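Local coordinates for signal recognition particle 54 kDa protein (Aeropyrum pernix, PDB 7EPK) that belongs to the SRP54 family of the signal recognition particle, whose members join a helical bundle, a P-loop GTPase domain and a helical signal-peptide-binding domain, at residues A[96-101]-A[209-214]; A[153-158]-A[170-175]. One frame throughout, in Å; residues are numbered along the deposited sequence.

Interaction 1: residues A[96-101]-A[209-214]; sequences PWIVLL and RPDEVA
Ile98 O is gripped by two backbone amides, Asp211 N at 2.6 Å in the carbonyl plane and Glu212 N at 3.2 Å, tilted 17° from it. The side chain of Asp211 adds a second link to the same residue: OD2 accepts from Ile98 N at 3.0 Å through the anti lone pair, and CG lies beside its own backbone N (chi1 -68°). The same aspartate lays CB over a face of Trp97, 3.4 Å from the centroid of the six-membered ring, a CH-pi contact. At the indole edge, Trp97 NE1 donates almost straight (172°) to Glu212 OE1 at 2.8 Å, close to the ring plane. The glutamate chain is extended, and its carboxylate is satisfied further by Lys267, in a salt bridge to OE1, and by Ser240 at OE2. Beyond this polar start, Leu100 N bonds Glu212 O at 3.0 Å and Leu100 O receives Ala214 N at 2.9 Å. Leu100 CB rests on Pro210 CB, 3.7 Å away, on the face covered by helix 194-208. Three parallel bridges, Val99 to Glu212, Leu100 to Val213 and Leu101 to Ala214, make these strands neighbours mid-sheet in the GTPase domain, a P-loop NTPase fold.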
loop_
_atom_site.group_PDB
_atom_site.type_symbol
_atom_site.label_atom_id
_atom_site.label_comp_id
_atom_site.label_asym_id
_atom_site.label_seq_id
_atom_site.Cartn_x
_atom_site.Cartn_y
_atom_site.Cartn_z
ATOM N N PRO A 96 14.518 -19.607 -9.266
ATOM C CA PRO A 96 15.656 -19.368 -8.375
ATOM C C PRO A 96 15.972 -17.865 -8.325
ATOM O O PRO A 96 16.213 -17.234 -9.382
ATOM C CB PRO A 96 16.833 -20.146 -8.992
ATOM C CG PRO A 96 16.466 -20.280 -10.458
ATOM C CD PRO A 96 15.018 -19.816 -10.633
ATOM N N TRP A 97 16.012 -17.332 -7.108
ATOM C CA TRP A 97 16.167 -15.879 -6.856
ATOM C C TRP A 97 17.397 -15.608 -5.988
ATOM O O TRP A 97 17.301 -15.831 -4.748
ATOM C CB TRP A 97 14.907 -15.306 -6.203
ATOM C CG TRP A 97 14.885 -13.809 -6.210
ATOM C CD1 TRP A 97 15.068 -12.962 -5.155
ATOM C CD2 TRP A 97 14.671 -12.987 -7.367
ATOM N NE1 TRP A 97 14.934 -11.661 -5.574
ATOM C CE2 TRP A 97 14.697 -11.649 -6.926
ATOM C CE3 TRP A 97 14.431 -13.258 -8.716
ATOM C CZ2 TRP A 97 14.555 -10.588 -7.813
ATOM C CZ3 TRP A 97 14.280 -12.209 -9.590
ATOM C CH2 TRP A 97 14.352 -10.893 -9.141
ATOM N N ILE A 98 18.473 -15.087 -6.603
ATOM C CA ILE A 98 19.765 -14.867 -5.898
ATOM C C ILE A 98 19.826 -13.425 -5.364
ATOM O O ILE A 98 19.793 -12.465 -6.170
ATOM C CB ILE A 98 20.956 -15.242 -6.799
ATOM C CG1 ILE A 98 20.717 -16.527 -7.606
ATOM C CG2 ILE A 98 22.226 -15.357 -5.972
ATOM C CD1 ILE A 98 20.279 -17.714 -6.784
ATOM N N VAL A 99 19.965 -13.284 -4.044
ATOM C CA VAL A 99 19.989 -11.973 -3.336
ATOM C C VAL A 99 21.391 -11.687 -2.802
ATOM O O VAL A 99 21.785 -12.348 -1.827
ATOM C CB VAL A 99 19.004 -11.969 -2.161
ATOM C CG1 VAL A 99 18.959 -10.610 -1.509
ATOM C CG2 VAL A 99 17.617 -12.404 -2.593
ATOM N N LEU A 100 22.098 -10.707 -3.368
ATOM C CA LEU A 100 23.386 -10.234 -2.802
ATOM C C LEU A 100 23.131 -9.093 -1.820
ATOM O O LEU A 100 22.784 -7.992 -2.260
ATOM C CB LEU A 100 24.314 -9.790 -3.933
ATOM C CG LEU A 100 25.672 -9.234 -3.489
ATOM C CD1 LEU A 100 26.457 -10.269 -2.709
ATOM C CD2 LEU A 100 26.483 -8.735 -4.682
ATOM N N LEU A 101 23.391 -9.324 -0.541
ATOM C CA LEU A 101 23.451 -8.254 0.494
ATOM C C LEU A 101 24.711 -7.376 0.305
ATOM O O LEU A 101 25.782 -7.877 -0.063
ATOM C CB LEU A 101 23.409 -8.935 1.867
ATOM C CG LEU A 101 22.009 -9.214 2.407
ATOM C CD1 LEU A 101 21.018 -9.505 1.290
ATOM C CD2 LEU A 101 22.022 -10.337 3.421
ATOM N N ARG A 209 26.019 -13.422 -10.231
ATOM C CA ARG A 209 24.913 -12.899 -11.087
ATOM C C ARG A 209 23.634 -12.720 -10.260
ATOM O O ARG A 209 22.617 -13.358 -10.503
ATOM C CB ARG A 209 24.717 -13.811 -12.304
ATOM C CG ARG A 209 25.374 -13.278 -13.571
ATOM C CD ARG A 209 25.310 -14.278 -14.686
ATOM N NE ARG A 209 23.978 -14.828 -14.660
ATOM C CZ ARG A 209 23.646 -16.103 -14.780
ATOM N NH1 ARG A 209 24.552 -17.042 -14.972
ATOM N NH2 ARG A 209 22.369 -16.428 -14.745
ATOM N N PRO A 210 23.611 -11.806 -9.266
ATOM C CA PRO A 210 22.470 -11.712 -8.358
ATOM C C PRO A 210 21.230 -11.114 -9.046
ATOM O O PRO A 210 21.369 -10.245 -9.913
ATOM C CB PRO A 210 22.985 -10.833 -7.207
ATOM C CG PRO A 210 24.068 -9.998 -7.834
ATOM C CD PRO A 210 24.635 -10.794 -8.990
ATOM N N ASP A 211 20.054 -11.619 -8.667
ATOM C CA ASP A 211 18.739 -11.194 -9.216
ATOM C C ASP A 211 18.319 -9.885 -8.513
ATOM O O ASP A 211 17.598 -9.082 -9.133
ATOM C CB ASP A 211 17.741 -12.363 -9.160
ATOM C CG ASP A 211 18.076 -13.533 -10.099
ATOM O OD1 ASP A 211 18.073 -13.325 -11.349
ATOM O OD2 ASP A 211 18.293 -14.674 -9.592
ATOM N N GLU A 212 18.825 -9.642 -7.305
ATOM C CA GLU A 212 18.442 -8.517 -6.419
ATOM C C GLU A 212 19.664 -8.203 -5.548
ATOM O O GLU A 212 20.005 -9.044 -4.710
ATOM C CB GLU A 212 17.206 -8.903 -5.586
ATOM C CG GLU A 212 16.744 -7.902 -4.513
ATOM C CD GLU A 212 15.590 -8.360 -3.584
ATOM O OE1 GLU A 212 14.879 -9.335 -3.941
ATOM O OE2 GLU A 212 15.395 -7.768 -2.464
ATOM N N VAL A 213 20.321 -7.058 -5.756
ATOM C CA VAL A 213 21.342 -6.542 -4.804
ATOM C C VAL A 213 20.612 -5.680 -3.772
ATOM O O VAL A 213 19.992 -4.687 -4.148
ATOM C CB VAL A 213 22.458 -5.772 -5.533
ATOM C CG1 VAL A 213 23.391 -5.110 -4.544
ATOM C CG2 VAL A 213 23.245 -6.653 -6.494
ATOM N N ALA A 214 20.625 -6.073 -2.510
ATOM C CA ALA A 214 19.953 -5.328 -1.426
ATOM C C ALA A 214 21.015 -4.547 -0.663
ATOM O O ALA A 214 21.955 -5.166 -0.215
ATOM C CB ALA A 214 19.213 -6.260 -0.506
#

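Interaction 2: residues A[153-158]-A[170-175]; sequences MFYGER and LEDLLS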
loop_
_atom_site.group_PDB
_atom_site.type_symbol
_atom_site.label_atom_id
_atom_site.label_comp_id
_atom_site.label_asym_id
_atom_site.label_seq_id
_atom_site.Cartn_x
_atom_site.Cartn_y
_atom_site.Cartn_z
ATOM N N MET A 153 18.967 -23.859 4.800
ATOM C CA MET A 153 20.267 -24.503 4.489
ATOM C C MET A 153 21.383 -23.457 4.593
ATOM O O MET A 153 21.083 -22.258 4.676
ATOM C CB MET A 153 20.270 -25.128 3.096
ATOM C CG MET A 153 19.206 -26.195 2.906
ATOM S SD MET A 153 19.088 -26.774 1.185
ATOM C CE MET A 153 17.473 -27.552 1.253
ATOM N N PHE A 154 22.633 -23.904 4.638
ATOM C CA PHE A 154 23.814 -23.029 4.836
ATOM C C PHE A 154 24.975 -23.534 3.987
ATOM O O PHE A 154 25.037 -24.725 3.638
ATOM C CB PHE A 154 24.217 -22.966 6.309
ATOM C CG PHE A 154 25.506 -22.230 6.589
ATOM C CD1 PHE A 154 25.514 -20.864 6.822
ATOM C CD2 PHE A 154 26.714 -22.909 6.654
ATOM C CE1 PHE A 154 26.704 -20.200 7.086
ATOM C CE2 PHE A 154 27.902 -22.241 6.918
ATOM C CZ PHE A 154 27.896 -20.886 7.128
ATOM N N TYR A 155 25.859 -22.608 3.642
ATOM C CA TYR A 155 27.180 -22.893 3.058
ATOM C C TYR A 155 28.058 -21.664 3.253
ATOM O O TYR A 155 27.586 -20.558 2.985
ATOM C CB TYR A 155 27.071 -23.251 1.585
ATOM C CG TYR A 155 28.416 -23.503 0.966
ATOM C CD1 TYR A 155 29.296 -22.461 0.740
ATOM C CD2 TYR A 155 28.836 -24.789 0.659
ATOM C CE1 TYR A 155 30.536 -22.683 0.170
ATOM C CE2 TYR A 155 30.080 -25.026 0.096
ATOM C CZ TYR A 155 30.928 -23.965 -0.152
ATOM O OH TYR A 155 32.147 -24.148 -0.713
ATOM N N GLY A 156 29.297 -21.889 3.693
ATOM C CA GLY A 156 30.312 -20.848 3.898
ATOM C C GLY A 156 31.721 -21.411 3.905
ATOM O O GLY A 156 31.889 -22.616 4.000
ATOM N N GLU A 157 32.697 -20.521 3.795
ATOM C CA GLU A 157 34.143 -20.764 3.964
ATOM C C GLU A 157 34.716 -19.524 4.653
ATOM O O GLU A 157 34.407 -18.405 4.198
ATOM C CB GLU A 157 34.800 -20.963 2.606
ATOM C CG GLU A 157 34.209 -22.097 1.791
ATOM C CD GLU A 157 34.671 -22.084 0.341
ATOM O OE1 GLU A 157 35.781 -21.503 0.045
ATOM O OE2 GLU A 157 33.930 -22.647 -0.509
ATOM N N ARG A 158 35.522 -19.721 5.696
ATOM C CA ARG A 158 36.107 -18.641 6.530
ATOM C C ARG A 158 37.315 -17.994 5.822
ATOM O O ARG A 158 37.756 -16.922 6.292
ATOM C CB ARG A 158 36.555 -19.225 7.872
ATOM C CG ARG A 158 35.515 -20.048 8.614
ATOM C CD ARG A 158 36.172 -20.707 9.813
ATOM N NE ARG A 158 35.197 -21.390 10.640
ATOM C CZ ARG A 158 34.677 -22.590 10.374
ATOM N NH1 ARG A 158 35.046 -23.254 9.289
ATOM N NH2 ARG A 158 33.786 -23.124 11.196
ATOM N N LEU A 170 26.616 -20.807 -3.838
ATOM C CA LEU A 170 25.479 -20.716 -4.770
ATOM C C LEU A 170 25.258 -22.100 -5.372
ATOM O O LEU A 170 24.139 -22.628 -5.262
ATOM C CB LEU A 170 25.781 -19.673 -5.847
ATOM C CG LEU A 170 24.613 -19.380 -6.786
ATOM C CD1 LEU A 170 23.388 -19.028 -5.977
ATOM C CD2 LEU A 170 24.923 -18.264 -7.774
ATOM N N GLU A 171 26.298 -22.687 -5.958
ATOM C CA GLU A 171 26.177 -24.003 -6.634
ATOM C C GLU A 171 25.709 -25.040 -5.604
ATOM O O GLU A 171 24.772 -25.812 -5.914
ATOM C CB GLU A 171 27.459 -24.340 -7.389
ATOM C CG GLU A 171 27.490 -23.737 -8.793
ATOM C CD GLU A 171 26.239 -23.955 -9.648
ATOM O OE1 GLU A 171 25.633 -25.076 -9.577
ATOM O OE2 GLU A 171 25.850 -22.993 -10.370
ATOM N N ASP A 172 26.260 -25.014 -4.397
ATOM C CA ASP A 172 25.967 -26.056 -3.380
ATOM C C ASP A 172 24.464 -26.085 -3.099
ATOM O O ASP A 172 23.883 -27.190 -3.108
ATOM C CB ASP A 172 26.714 -25.812 -2.071
ATOM C CG ASP A 172 26.317 -26.831 -1.023
ATOM O OD1 ASP A 172 26.839 -27.971 -1.105
ATOM O OD2 ASP A 172 25.461 -26.495 -0.168
ATOM N N LEU A 173 23.891 -24.894 -2.873
ATOM C CA LEU A 173 22.501 -24.654 -2.414
ATOM C C LEU A 173 21.510 -24.855 -3.566
ATOM O O LEU A 173 20.424 -25.384 -3.330
ATOM C CB LEU A 173 22.425 -23.233 -1.859
ATOM C CG LEU A 173 23.109 -23.015 -0.507
ATOM C CD1 LEU A 173 23.119 -21.534 -0.150
ATOM C CD2 LEU A 173 22.430 -23.831 0.600
ATOM N N LEU A 174 21.857 -24.449 -4.776
ATOM C CA LEU A 174 21.039 -24.779 -5.972
ATOM C C LEU A 174 20.934 -26.304 -6.119
ATOM O O LEU A 174 19.812 -26.768 -6.390
ATOM C CB LEU A 174 21.640 -24.097 -7.206
ATOM C CG LEU A 174 21.033 -22.733 -7.558
ATOM C CD1 LEU A 174 20.182 -22.162 -6.438
ATOM C CD2 LEU A 174 22.106 -21.734 -7.941
ATOM N N SER A 175 22.038 -27.041 -5.901
ATOM C CA SER A 175 22.145 -28.529 -5.965
ATOM C C SER A 175 21.177 -29.183 -4.982
ATOM O O SER A 175 20.669 -30.272 -5.323
ATOM C CB SER A 175 23.533 -28.991 -5.672
ATOM O OG SER A 175 24.407 -28.566 -6.694
#
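Leu173, Tyr155 and Asp172 carry most of this contact, in which strand 153-156 at the sheet edge meets the last turns of the helix that follows it. That helix leads on to strand 180-184, which lies two places along the parallel sheet, beyond strand 127-131; strand, helix and strand thus form a beta-alpha-beta crossover. The strand and helix segments run nearly antiparallel, at 158°, with their axes 8.4 Å apart at closest approach, and no hydrogen bond joins them directly.

Leu173 supplies the apolar part. Its CG lies beside the backbone N; CD1 is the branch anti to CA, and it is the other methyl, CD2, that meets the strand, 3.5 Å from Met153 CB and 4.0 Å from Phe154 N. Its CG also approaches Tyr155 CB more loosely, at 4.5 Å, while Val181 of strand 180-184 also touches this buried leucine.

One helix position earlier, Asp172 meets the tyrosine ring. Its CB comes obliquely to the ring carbon CD2 of Tyr155, next to CG, at 3.6 Å, and the ring and carboxylate planes are 37° apart. The first side-chain bond of Tyr155 points toward the helix, and CG stands anti to the backbone N (chi1 178°). Arg168, one turn earlier on the helix, also touches the side chain.

The carboxylate of Asp172 has its polar partner in Arg176, which forms a salt bridge with it and is also hydrogen-bonded to the strand. Arg176 NH1 thereby links Asp172 OD2 with Phe154 O, two acceptors 4.2 Å apart.

Overall arrangement
Both contacts belong to the GTPase domain and reach the same sheet, with their centres about 14 Å apart. Along the chain, interaction 2 is nested within the loop that interaction 1 closes. Across the sheet, strands 127-131 and 180-184 separate strand 153-156 from strand 97-102. Direct contact comes on the face that carries Ile98, whose CD1 packs 3.5 Å from Leu170 CD1, so helix 162-175 reaches inward to the central strand. Interaction 1 lies nearer the nucleotide: the Leu101 side chain is about 8 Å from GDP and about 9 Å from the magnesium ion, and it touches Lys109 of the probable P-loop. In interaction 2 the Phe154 side chain remains about 12 Å from both ligands.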